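PDB 3VXJ: DyP, which probably uses a heme b cofactor to carry out peroxidase chemistry, as a secreted fungal member of the dye-decolorizing peroxidase family. Local coordinates for residues L64-A78 against T115-Q127. Residues are numbered along the deposited sequence; the frame is centred on the assembly and turned at random.
Sequences LAFVNLGFSNTGLQA and TTIHGVFLIGSDQ
Ser72 OG is gripped from two sides of the contact: it donates to Ile117 O at 2.7 Å and accepts from Gly75 N, which makes Ser72 the N-cap of helix 73-78. Its chi1 of 72° sets the hydroxyl between the backbone N and the carbonyl carbon, where it serves both partners. The cap closes one end of an antiparallel pairing, strand 65-71 on strand 119-125, within the four-stranded sheet of the N-terminal ferredoxin-like, alpha+beta half of the DyP fold; 65-71 lies at the sheet's margin. Backbone bonds link Phe66 with Gly124, Asn68 with Leu122 and Gly70 with Val120, two bonds to each pair, and beyond the last strand pair Ser72 N also bonds to His118 O. At the other end Ser125 OG donates to Leu64 O over 2.7 Å, from above the Leu64 carbonyl plane.

On the sheet face of Val67 and Leu69, Leu69 CD1 sits over the centre of the Phe121 ring, 3.8 Å from its centroid and 8° off the normal, a CH-pi contact, while Val67 CG1 meets the ring edge. Helices 34-48 and 128-142 cover this face, and Phe142 meets Phe121 edge-to-face. On the other face of the sheet, Leu122 CD1 lies against Asn68 CB at 4.0 Å; the Asn68 amide is held by Val67 O and by Thr50 and Asp14.

The His118 ring lies against the side of helix 73-78, alongside Thr74, Gly75 and Ala78. A classic beta bulge sets His118 and Gly119 together against Phe29 of strand 23-31, and Val31 N bonds His118 ND1. Ala78 CB rests over one face of the His118 ring, 4.0 Å from its centroid, a CH-pi contact. Thr74 OG1, lying in the ring plane beside CD2, donates to Thr115 O at 2.8 Å.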
ATOM      1  N   LEU A  64      -3.387  22.939  -6.793  1.00 29.34           N
ATOM      2  CA  LEU A  64      -2.644  22.924  -5.542  1.00 27.98           C
ATOM      3  C   LEU A  64      -2.887  21.632  -4.765  1.00 24.32           C
ATOM      4  O   LEU A  64      -2.025  21.179  -4.018  1.00 24.71           O
ATOM      5  CB  LEU A  64      -3.026  24.130  -4.690  1.00 30.93           C
ATOM      6  CG  LEU A  64      -2.196  24.372  -3.428  1.00 32.07           C
ATOM      7  CD1 LEU A  64      -0.725  24.605  -3.767  1.00 37.07           C
ATOM      8  CD2 LEU A  64      -2.760  25.559  -2.677  1.00 37.54           C
ATOM      9  N   ALA A  65      -4.068  21.052  -4.945  1.00 21.68           N
ATOM     10  CA  ALA A  65      -4.378  19.760  -4.356  1.00 19.19           C
ATOM     11  C   ALA A  65      -5.056  18.844  -5.359  1.00 17.58           C
ATOM     12  O   ALA A  65      -5.809  19.287  -6.226  1.00 19.25           O
ATOM     13  CB  ALA A  65      -5.232  19.928  -3.103  1.00 21.47           C
ATOM     14  N   PHE A  66      -4.773  17.552  -5.222  1.00 13.37           N
ATOM     15  CA  PHE A  66      -5.437  16.515  -5.988  1.00 12.39           C
ATOM     16  C   PHE A  66      -6.501  15.915  -5.090  1.00 10.90           C
ATOM     17  O   PHE A  66      -6.264  15.708  -3.895  1.00 10.86           O
ATOM     18  CB  PHE A  66      -4.451  15.406  -6.377  1.00 12.62           C
ATOM     19  CG  PHE A  66      -3.222  15.886  -7.110  1.00 13.06           C
ATOM     20  CD1 PHE A  66      -3.275  16.975  -7.982  1.00 13.95           C
ATOM     21  CD2 PHE A  66      -2.006  15.221  -6.949  1.00 15.38           C
ATOM     22  CE1 PHE A  66      -2.135  17.402  -8.668  1.00 16.34           C
ATOM     23  CE2 PHE A  66      -0.859  15.641  -7.634  1.00 16.40           C
ATOM     24  CZ  PHE A  66      -0.927  16.735  -8.496  1.00 16.65           C
ATOM     25  N   VAL A  67      -7.664  15.608  -5.653  1.00 10.14           N
ATOM     26  CA  VAL A  67      -8.702  14.914  -4.882  1.00  9.71           C
ATOM     27  C   VAL A  67      -9.226  13.700  -5.637  1.00  9.05           C
ATOM     28  O   VAL A  67      -9.528  13.770  -6.825  1.00  8.66           O
ATOM     29  CB  VAL A  67      -9.891  15.840  -4.494  1.00  9.31           C
ATOM     30  CG1 VAL A  67     -10.823  15.118  -3.501  1.00  9.89           C
ATOM     31  CG2 VAL A  67      -9.382  17.155  -3.898  1.00  9.61           C
ATOM     32  N   ASN A  68      -9.283  12.569  -4.933  1.00  8.42           N
ATOM     33  CA  ASN A  68      -9.948  11.368  -5.416  1.00  8.23           C
ATOM     34  C   ASN A  68     -11.015  10.948  -4.403  1.00  7.90           C
ATOM     35  O   ASN A  68     -11.022  11.419  -3.262  1.00  8.21           O
ATOM     36  CB  ASN A  68      -8.942  10.235  -5.649  1.00  8.72           C
ATOM     37  CG  ASN A  68      -8.165  10.356  -6.975  1.00  8.58           C
ATOM     38  OD1 ASN A  68      -7.383   9.462  -7.294  1.00  9.98           O
ATOM     39  ND2 ASN A  68      -8.352  11.456  -7.736  1.00  8.90           N
ATOM     40  N   LEU A  69     -11.916  10.064  -4.826  1.00  7.97           N
ATOM     41  CA  LEU A  69     -13.091   9.730  -4.037  1.00  8.15           C
ATOM     42  C   LEU A  69     -13.495   8.277  -4.240  1.00  8.04           C
ATOM     43  O   LEU A  69     -13.707   7.826  -5.371  1.00  8.33           O
ATOM     44  CB  LEU A  69     -14.253  10.670  -4.398  1.00  9.28           C
ATOM     45  CG  LEU A  69     -15.647  10.422  -3.803  1.00  8.75           C
ATOM     46  CD1 LEU A  69     -15.651  10.542  -2.280  1.00 10.11           C
ATOM     47  CD2 LEU A  69     -16.627  11.407  -4.405  1.00 10.37           C
ATOM     48  N   GLY A  70     -13.594   7.551  -3.130  1.00  7.73           N
ATOM     49  CA  GLY A  70     -14.056   6.168  -3.144  1.00  7.77           C
ATOM     50  C   GLY A  70     -15.242   5.946  -2.227  1.00  8.00           C
ATOM     51  O   GLY A  70     -15.472   6.703  -1.277  1.00  8.46           O
ATOM     52  N   PHE A  71     -15.995   4.888  -2.516  1.00  8.10           N
ATOM     53  CA  PHE A  71     -17.180   4.516  -1.746  1.00  8.02           C
ATOM     54  C   PHE A  71     -17.089   3.103  -1.217  1.00  7.79           C
ATOM     55  O   PHE A  71     -16.601   2.208  -1.898  1.00  8.05           O
ATOM     56  CB  PHE A  71     -18.438   4.630  -2.619  1.00  8.57           C
ATOM     57  CG  PHE A  71     -18.747   6.030  -3.032  1.00  8.61           C
ATOM     58  CD1 PHE A  71     -19.480   6.865  -2.197  1.00  9.09           C
ATOM     59  CD2 PHE A  71     -18.264   6.533  -4.233  1.00  9.78           C
ATOM     60  CE1 PHE A  71     -19.742   8.182  -2.562  1.00 10.88           C
ATOM     61  CE2 PHE A  71     -18.527   7.853  -4.614  1.00 10.23           C
ATOM     62  CZ  PHE A  71     -19.271   8.670  -3.773  1.00 11.23           C
ATOM     63  N   SER A  72     -17.580   2.904  -0.004  1.00  7.59           N
ATOM     64  CA  SER A  72     -17.741   1.574   0.547  1.00  7.46           C
ATOM     65  C   SER A  72     -19.047   0.994   0.015  1.00  7.88           C
ATOM     66  O   SER A  72     -19.841   1.691  -0.602  1.00  8.66           O
ATOM     67  CB  SER A  72     -17.809   1.660   2.066  1.00  7.32           C
ATOM     68  OG  SER A  72     -19.059   2.215   2.445  1.00  7.65           O
ATOM     69  N   ASN A  73     -19.281  -0.281   0.292  1.00  8.06           N
ATOM     70  CA  ASN A  73     -20.544  -0.897  -0.043  1.00  8.23           C
ATOM     71  C   ASN A  73     -21.723  -0.177   0.614  1.00  8.59           C
ATOM     72  O   ASN A  73     -22.741   0.079  -0.037  1.00  8.74           O
ATOM     73  CB  ASN A  73     -20.552  -2.368   0.352  1.00  8.95           C
ATOM     74  CG  ASN A  73     -21.887  -3.019   0.092  1.00 10.19           C
ATOM     75  OD1 ASN A  73     -22.248  -3.269  -1.052  1.00 14.22           O
ATOM     76  ND2 ASN A  73     -22.646  -3.247   1.149  1.00 12.62           N
ATOM     77  N   THR A  74     -21.605   0.153   1.895  1.00  8.61           N
ATOM     78  CA  THR A  74     -22.725   0.815   2.548  1.00  9.42           C
ATOM     79  C   THR A  74     -22.949   2.222   1.994  1.00  9.39           C
ATOM     80  O   THR A  74     -24.076   2.703   1.981  1.00 10.43           O
ATOM     81  CB  THR A  74     -22.594   0.834   4.066  1.00  9.41           C
ATOM     82  OG1 THR A  74     -21.285   1.294   4.427  1.00  9.99           O
ATOM     83  CG2 THR A  74     -22.806  -0.567   4.622  1.00 10.61           C
ATOM     84  N   GLY A  75     -21.884   2.861   1.512  1.00  9.06           N
ATOM     85  CA  GLY A  75     -22.001   4.162   0.846  1.00  9.35           C
ATOM     86  C   GLY A  75     -22.808   4.077  -0.436  1.00  9.43           C
ATOM     87  O   GLY A  75     -23.706   4.887  -0.662  1.00 10.24           O
ATOM     88  N   LEU A  76     -22.494   3.087  -1.268  1.00  9.34           N
ATOM     89  CA  LEU A  76     -23.256   2.839  -2.489  1.00 10.05           C
ATOM     90  C   LEU A  76     -24.718   2.549  -2.158  1.00 10.66           C
ATOM     91  O   LEU A  76     -25.623   3.122  -2.779  1.00 11.17           O
ATOM     92  CB  LEU A  76     -22.616   1.717  -3.315  1.00 10.09           C
ATOM     93  CG  LEU A  76     -21.224   2.078  -3.855  1.00  9.42           C
ATOM     94  CD1 LEU A  76     -20.641   0.908  -4.636  1.00 12.15           C
ATOM     95  CD2 LEU A  76     -21.254   3.345  -4.714  1.00 11.30           C
ATOM     96  N   GLN A  77     -24.955   1.713  -1.149  1.00 11.00           N
ATOM     97  CA  GLN A  77     -26.320   1.412  -0.710  1.00 12.33           C
ATOM     98  C   GLN A  77     -27.073   2.663  -0.242  1.00 12.32           C
ATOM     99  O   GLN A  77     -28.248   2.845  -0.582  1.00 12.64           O
ATOM    100  CB  GLN A  77     -26.315   0.356   0.394  1.00 12.98           C
ATOM    101  CG  GLN A  77     -25.863  -1.020  -0.062  1.00 15.97           C
ATOM    102  CD  GLN A  77     -25.857  -2.033   1.066  1.00 20.49           C
ATOM    103  OE1 GLN A  77     -25.853  -1.673   2.248  1.00 24.05           O
ATOM    104  NE2 GLN A  77     -25.848  -3.309   0.706  1.00 22.94           N
ATOM    105  N   ALA A  78     -26.394   3.527   0.518  1.00 11.86           N
ATOM    106  CA  ALA A  78     -26.990   4.771   1.007  1.00 12.34           C
ATOM    107  C   ALA A  78     -27.407   5.678  -0.137  1.00 12.39           C
ATOM    108  O   ALA A  78     -28.338   6.485   0.004  1.00 12.90           O
ATOM    109  CB  ALA A  78     -26.016   5.498   1.917  1.00 12.77           C
ATOM    110  N   THR A 115     -19.513  -0.932   9.504  1.00 10.01           N
ATOM    111  CA  THR A 115     -19.659  -0.427   8.140  1.00 10.23           C
ATOM    112  C   THR A 115     -20.380   0.925   8.107  1.00 10.30           C
ATOM    113  O   THR A 115     -21.162   1.220   7.201  1.00 10.45           O
ATOM    114  CB  THR A 115     -20.330  -1.465   7.201  1.00  9.96           C
ATOM    115  OG1 THR A 115     -21.597  -1.884   7.729  1.00 10.93           O
ATOM    116  CG2 THR A 115     -19.435  -2.691   7.024  1.00 11.04           C
ATOM    117  N   THR A 116     -20.090   1.729   9.121  1.00 11.17           N
ATOM    118  CA  THR A 116     -20.548   3.109   9.225  1.00 11.78           C
ATOM    119  C   THR A 116     -19.991   3.985   8.102  1.00 10.88           C
ATOM    120  O   THR A 116     -20.691   4.848   7.575  1.00 11.14           O
ATOM    121  CB  THR A 116     -20.150   3.660  10.611  1.00 12.18           C
ATOM    122  OG1 THR A 116     -20.982   3.042  11.602  1.00 15.31           O
ATOM    123  CG2 THR A 116     -20.301   5.162  10.698  1.00 14.16           C
ATOM    124  N   ILE A 117     -18.727   3.770   7.743  1.00  9.92           N
ATOM    125  CA  ILE A 117     -18.059   4.595   6.744  1.00  9.46           C
ATOM    126  C   ILE A 117     -18.671   4.336   5.371  1.00  8.82           C
ATOM    127  O   ILE A 117     -18.789   3.179   4.949  1.00  8.81           O
ATOM    128  CB  ILE A 117     -16.548   4.296   6.717  1.00  9.18           C
ATOM    129  CG1 ILE A 117     -15.903   4.749   8.029  1.00  9.36           C
ATOM    130  CG2 ILE A 117     -15.876   4.978   5.523  1.00 10.39           C
ATOM    131  CD1 ILE A 117     -14.494   4.241   8.235  1.00 11.20           C
ATOM    132  N   HIS A 118     -19.068   5.418   4.706  1.00  8.63           N
ATOM    133  CA  HIS A 118     -19.655   5.358   3.367  1.00  8.77           C
ATOM    134  C   HIS A 118     -18.676   5.662   2.243  1.00  8.48           C
ATOM    135  O   HIS A 118     -18.898   5.287   1.083  1.00  8.12           O
ATOM    136  CB  HIS A 118     -20.838   6.312   3.278  1.00  9.16           C
ATOM    137  CG  HIS A 118     -22.040   5.832   4.020  1.00  9.12           C
ATOM    138  ND1 HIS A 118     -23.127   6.635   4.281  1.00 11.53           N
ATOM    139  CD2 HIS A 118     -22.314   4.632   4.582  1.00 10.53           C
ATOM    140  CE1 HIS A 118     -24.028   5.947   4.956  1.00 11.68           C
ATOM    141  NE2 HIS A 118     -23.560   4.727   5.150  1.00 11.03           N
ATOM    142  N   GLY A 119     -17.598   6.358   2.570  1.00  8.10           N
ATOM    143  CA  GLY A 119     -16.633   6.703   1.548  1.00  8.49           C
ATOM    144  C   GLY A 119     -15.451   7.446   2.106  1.00  7.91           C
ATOM    145  O   GLY A 119     -15.369   7.706   3.312  1.00  8.17           O
ATOM    146  N   VAL A 120     -14.537   7.790   1.207  1.00  8.19           N
ATOM    147  CA  VAL A 120     -13.335   8.525   1.562  1.00  8.33           C
ATOM    148  C   VAL A 120     -12.957   9.507   0.452  1.00  8.35           C
ATOM    149  O   VAL A 120     -12.927   9.140  -0.734  1.00  8.13           O
ATOM    150  CB  VAL A 120     -12.159   7.550   1.906  1.00  8.43           C
ATOM    151  CG1 VAL A 120     -11.796   6.627   0.720  1.00  9.46           C
ATOM    152  CG2 VAL A 120     -10.953   8.324   2.423  1.00  9.05           C
ATOM    153  N   PHE A 121     -12.693  10.752   0.845  1.00  8.85           N
ATOM    154  CA  PHE A 121     -12.035  11.711  -0.031  1.00  9.19           C
ATOM    155  C   PHE A 121     -10.542  11.616   0.257  1.00  9.23           C
ATOM    156  O   PHE A 121     -10.137  11.700   1.418  1.00  9.92           O
ATOM    157  CB  PHE A 121     -12.459  13.153   0.265  1.00  9.74           C
ATOM    158  CG  PHE A 121     -13.890  13.475  -0.073  1.00  9.53           C
ATOM    159  CD1 PHE A 121     -14.218  14.046  -1.300  1.00  9.95           C
ATOM    160  CD2 PHE A 121     -14.899  13.276   0.862  1.00  9.59           C
ATOM    161  CE1 PHE A 121     -15.539  14.372  -1.608  1.00 11.37           C
ATOM    162  CE2 PHE A 121     -16.223  13.600   0.571  1.00 10.33           C
ATOM    163  CZ  PHE A 121     -16.545  14.156  -0.666  1.00 10.44           C
ATOM    164  N   LEU A 122      -9.738  11.415  -0.780  1.00  9.51           N
ATOM    165  CA  LEU A 122      -8.281  11.441  -0.659  1.00 10.15           C
ATOM    166  C   LEU A 122      -7.815  12.767  -1.201  1.00  9.73           C
ATOM    167  O   LEU A 122      -8.048  13.066  -2.368  1.00  9.63           O
ATOM    168  CB  LEU A 122      -7.624  10.340  -1.501  1.00 11.76           C
ATOM    169  CG  LEU A 122      -7.941   8.859  -1.371  1.00 14.12           C
ATOM    170  CD1 LEU A 122      -9.271   8.505  -2.032  1.00 14.90           C
ATOM    171  CD2 LEU A 122      -6.804   8.093  -2.022  1.00 16.05           C
ATOM    172  N   ILE A 123      -7.132  13.537  -0.363  1.00  9.24           N
ATOM    173  CA  ILE A 123      -6.656  14.859  -0.752  1.00  9.14           C
ATOM    174  C   ILE A 123      -5.139  14.856  -0.673  1.00  8.98           C
ATOM    175  O   ILE A 123      -4.585  14.633   0.407  1.00  8.99           O
ATOM    176  CB  ILE A 123      -7.193  15.977   0.184  1.00  9.52           C
ATOM    177  CG1 ILE A 123      -8.718  15.927   0.303  1.00 10.70           C
ATOM    178  CG2 ILE A 123      -6.722  17.359  -0.308  1.00  9.99           C
ATOM    179  CD1 ILE A 123      -9.280  16.706   1.484  1.00 13.52           C
ATOM    180  N   GLY A 124      -4.472  15.073  -1.803  1.00  9.43           N
ATOM    181  CA  GLY A 124      -3.009  15.124  -1.842  1.00  9.77           C
ATOM    182  C   GLY A 124      -2.566  16.545  -2.089  1.00  9.79           C
ATOM    183  O   GLY A 124      -3.061  17.197  -3.004  1.00  9.74           O
ATOM    184  N   SER A 125      -1.662  17.051  -1.259  1.00  9.58           N
ATOM    185  CA  SER A 125      -1.190  18.427  -1.427  1.00 10.80           C
ATOM    186  C   SER A 125       0.196  18.619  -0.836  1.00 11.97           C
ATOM    187  O   SER A 125       0.797  17.685  -0.318  1.00 12.89           O
ATOM    188  CB  SER A 125      -2.197  19.426  -0.839  1.00 10.51           C
ATOM    189  OG  SER A 125      -1.932  20.733  -1.313  1.00 11.10           O
ATOM    190  N   ASP A 126       0.704  19.839  -0.918  1.00 12.84           N
ATOM    191  CA  ASP A 126       2.080  20.113  -0.534  1.00 14.03           C
ATOM    192  C   ASP A 126       2.246  20.520   0.931  1.00 13.54           C
ATOM    193  O   ASP A 126       3.357  20.427   1.462  1.00 15.02           O
ATOM    194  CB  ASP A 126       2.649  21.221  -1.424  1.00 14.71           C
ATOM    195  CG  ASP A 126       2.873  20.783  -2.868  1.00 17.80           C
ATOM    196  OD1 ASP A 126       2.903  19.569  -3.159  1.00 21.97           O
ATOM    197  OD2 ASP A 126       3.032  21.678  -3.726  1.00 19.25           O
ATOM    198  N   GLN A 127       1.172  21.003   1.562  1.00 12.64           N
ATOM    199  CA  GLN A 127       1.225  21.545   2.927  1.00 13.05           C
ATOM    200  C   GLN A 127      -0.057  21.217   3.680  1.00 12.73           C
ATOM    201  O   GLN A 127      -1.126  21.123   3.076  1.00 12.09           O
ATOM    202  CB  GLN A 127       1.408  23.068   2.913  1.00 13.95           C
ATOM    203  CG  GLN A 127       2.691  23.576   2.234  1.00 14.97           C
ATOM    204  CD  GLN A 127       3.957  23.381   3.069  1.00 16.14           C
ATOM    205  OE1 GLN A 127       4.414  24.306   3.729  1.00 18.55           O
ATOM    206  NE2 GLN A 127       4.526  22.175   3.033  1.00 18.44           N
TER